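PDB 5KBP: glycosyl hydrolase, family 38 from Enterococcus faecalis, which probably hydrolyses alpha-mannosidic linkages in carbohydrates, as a metal-dependent glycoside hydrolase. Local coordinates for residues 570-575 with 755-760. Residues are numbered along the deposited sequence; the frame is centred on the assembly and turned at random.
Sequences NEYIFF and GELGDW
Tyr572 turns one edge of its ring to 755-760: Tyr572 CD2 lies 3.4 Å from Leu757 O, near the ring plane, and Tyr572 CE2 meets Leu757 CD2, also in plane, at 3.8 Å. Over one face sits Asp759 OD1, the carboxylate inclined 36° to the ring, while Asp759 CB touches Tyr572 CE2 at 3.7 Å. Beyond the contact, the phenol OH makes a weak hydrogen bond with Trp21 NE1. The flat amide of Asn570 works in two directions. Its CG is set between the backbone N and the carbonyl carbon (chi1 49°). Asn570 OD1 accepts from Ile573 N at 2.7 Å and from Tyr572 N, a donor tilted 30° from the amide plane. Asn570 ND2 instead lies against Gly758 CA, 3.7 Å away, where Gly758 takes a backbone conformation readily reached by glycine. Directly between the loops, Glu571 N donates to Glu756 O at 3.2 Å, in the plane of that carbonyl, and weakly to Leu757 O, a bifurcated link bent at both branches. The extended Glu571 chain passes Leu757, with Glu571 OE2 3.7 Å from Leu757 CG, and Glu571 OE1 forms a salt bridge with Arg303; Glu756 OE2 pairs with Arg633. Both acids thus tie the buried junction to other parts of the chain. An Asx turn and Asx motif at Asn570 shape the first loop, and the Glu571 N bonds and the packing of Tyr572 and Asn570 join it to the second; these loops follow strands 555-566 and 745-753 of one antiparallel sheet in the family 38 C-terminal region.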
loop_
_atom_site.group_PDB
_atom_site.type_symbol
_atom_site.label_atom_id
_atom_site.label_comp_id
_atom_site.label_asym_id
_atom_site.label_seq_id
_atom_site.Cartn_x
_atom_site.Cartn_y
_atom_site.Cartn_z
ATOM N N ASN A 570 -15.617 8.339 -18.852
ATOM C CA ASN A 570 -15.160 7.417 -17.821
ATOM C C ASN A 570 -13.635 7.429 -17.805
ATOM O O ASN A 570 -12.996 8.254 -18.465
ATOM C CB ASN A 570 -15.737 6.016 -18.063
ATOM C CG ASN A 570 -15.548 5.546 -19.494
ATOM O OD1 ASN A 570 -14.483 5.722 -20.084
ATOM N ND2 ASN A 570 -16.591 4.952 -20.062
ATOM N N GLU A 571 -13.048 6.500 -17.047
ATOM C CA GLU A 571 -11.594 6.412 -16.972
ATOM C C GLU A 571 -10.970 5.998 -18.298
ATOM O O GLU A 571 -9.766 6.201 -18.493
ATOM C CB GLU A 571 -11.184 5.434 -15.871
ATOM C CG GLU A 571 -11.791 5.758 -14.514
ATOM C CD GLU A 571 -11.232 4.898 -13.397
ATOM O OE1 GLU A 571 -10.669 5.460 -12.434
ATOM O OE2 GLU A 571 -11.347 3.658 -13.486
ATOM N N TYR A 572 -11.755 5.431 -19.213
ATOM C CA TYR A 572 -11.251 5.026 -20.519
ATOM C C TYR A 572 -11.365 6.127 -21.565
ATOM O O TYR A 572 -10.447 6.312 -22.372
ATOM C CB TYR A 572 -12.006 3.793 -21.023
ATOM C CG TYR A 572 -11.687 2.500 -20.308
ATOM C CD1 TYR A 572 -10.637 1.696 -20.726
ATOM C CD2 TYR A 572 -12.455 2.071 -19.234
ATOM C CE1 TYR A 572 -10.347 0.506 -20.084
ATOM C CE2 TYR A 572 -12.174 0.881 -18.586
ATOM C CZ TYR A 572 -11.119 0.102 -19.014
ATOM O OH TYR A 572 -10.835 -1.081 -18.369
ATOM N N ILE A 573 -12.481 6.853 -21.578
ATOM C CA ILE A 573 -12.860 7.692 -22.707
ATOM C C ILE A 573 -13.278 9.069 -22.210
ATOM O O ILE A 573 -13.994 9.193 -21.210
ATOM C CB ILE A 573 -14.000 7.043 -23.523
ATOM C CG1 ILE A 573 -13.577 5.653 -24.009
ATOM C CG2 ILE A 573 -14.396 7.924 -24.701
ATOM C CD1 ILE A 573 -14.641 4.923 -24.792
ATOM N N PHE A 574 -12.822 10.103 -22.913
ATOM C CA PHE A 574 -13.275 11.468 -22.692
ATOM C C PHE A 574 -14.460 11.764 -23.600
ATOM O O PHE A 574 -14.475 11.363 -24.767
ATOM C CB PHE A 574 -12.144 12.465 -22.962
ATOM C CG PHE A 574 -12.604 13.893 -23.104
ATOM C CD1 PHE A 574 -12.780 14.692 -21.987
ATOM C CD2 PHE A 574 -12.841 14.445 -24.355
ATOM C CE1 PHE A 574 -13.197 16.006 -22.109
ATOM C CE2 PHE A 574 -13.258 15.761 -24.485
ATOM C CZ PHE A 574 -13.436 16.542 -23.360
ATOM N N PHE A 575 -15.450 12.473 -23.060
ATOM C CA PHE A 575 -16.605 12.881 -23.855
ATOM C C PHE A 575 -17.132 14.194 -23.299
ATOM O O PHE A 575 -17.616 14.239 -22.163
ATOM C CB PHE A 575 -17.692 11.809 -23.850
ATOM C CG PHE A 575 -18.874 12.149 -24.716
ATOM C CD1 PHE A 575 -18.821 11.963 -26.089
ATOM C CD2 PHE A 575 -20.035 12.661 -24.161
ATOM C CE1 PHE A 575 -19.904 12.277 -26.889
ATOM C CE2 PHE A 575 -21.122 12.977 -24.956
ATOM C CZ PHE A 575 -21.056 12.785 -26.322
ATOM N N GLY A 755 -15.986 10.041 -12.853
ATOM C CA GLY A 755 -16.556 9.447 -11.657
ATOM C C GLY A 755 -16.826 7.957 -11.716
ATOM O O GLY A 755 -17.226 7.362 -10.710
ATOM N N GLU A 756 -16.617 7.335 -12.875
ATOM C CA GLU A 756 -16.902 5.917 -13.040
ATOM C C GLU A 756 -15.776 5.243 -13.809
ATOM O O GLU A 756 -15.053 5.883 -14.576
ATOM C CB GLU A 756 -18.229 5.681 -13.774
ATOM C CG GLU A 756 -18.251 6.222 -15.194
ATOM C CD GLU A 756 -19.382 5.645 -16.019
ATOM O OE1 GLU A 756 -20.024 4.680 -15.555
ATOM O OE2 GLU A 756 -19.626 6.154 -17.133
ATOM N N LEU A 757 -15.639 3.932 -13.591
ATOM C CA LEU A 757 -14.669 3.146 -14.346
ATOM C C LEU A 757 -15.089 3.023 -15.804
ATOM O O LEU A 757 -14.323 3.361 -16.713
ATOM C CB LEU A 757 -14.507 1.764 -13.703
ATOM C CG LEU A 757 -13.481 0.762 -14.254
ATOM C CD1 LEU A 757 -13.023 -0.167 -13.147
ATOM C CD2 LEU A 757 -14.029 -0.059 -15.420
ATOM N N GLY A 758 -16.306 2.539 -16.046
ATOM C CA GLY A 758 -16.820 2.373 -17.391
ATOM C C GLY A 758 -16.844 0.931 -17.855
ATOM O O GLY A 758 -17.088 0.016 -17.060
ATOM N N ASP A 759 -16.609 0.723 -19.151
ATOM C CA ASP A 759 -16.453 -0.602 -19.762
ATOM C C ASP A 759 -17.743 -1.394 -19.580
ATOM O O ASP A 759 -18.809 -0.899 -19.985
ATOM C CB ASP A 759 -15.185 -1.254 -19.203
ATOM C CG ASP A 759 -14.685 -2.393 -20.072
ATOM O OD1 ASP A 759 -13.947 -2.120 -21.043
ATOM O OD2 ASP A 759 -15.028 -3.560 -19.789
ATOM N N TRP A 760 -17.714 -2.588 -18.988
ATOM C CA TRP A 760 -18.829 -3.525 -19.048
ATOM C C TRP A 760 -19.862 -3.337 -17.944
ATOM O O TRP A 760 -20.801 -4.135 -17.860
ATOM C CB TRP A 760 -18.303 -4.967 -19.010
ATOM C CG TRP A 760 -17.546 -5.313 -17.756
ATOM C CD1 TRP A 760 -16.219 -5.105 -17.519
ATOM C CD2 TRP A 760 -18.070 -5.938 -16.576
ATOM N NE1 TRP A 760 -15.886 -5.555 -16.265
ATOM C CE2 TRP A 760 -17.003 -6.072 -15.666
ATOM C CE3 TRP A 760 -19.337 -6.395 -16.202
ATOM C CZ2 TRP A 760 -17.166 -6.644 -14.405
ATOM C CZ3 TRP A 760 -19.496 -6.960 -14.948
ATOM C CH2 TRP A 760 -18.418 -7.079 -14.066
#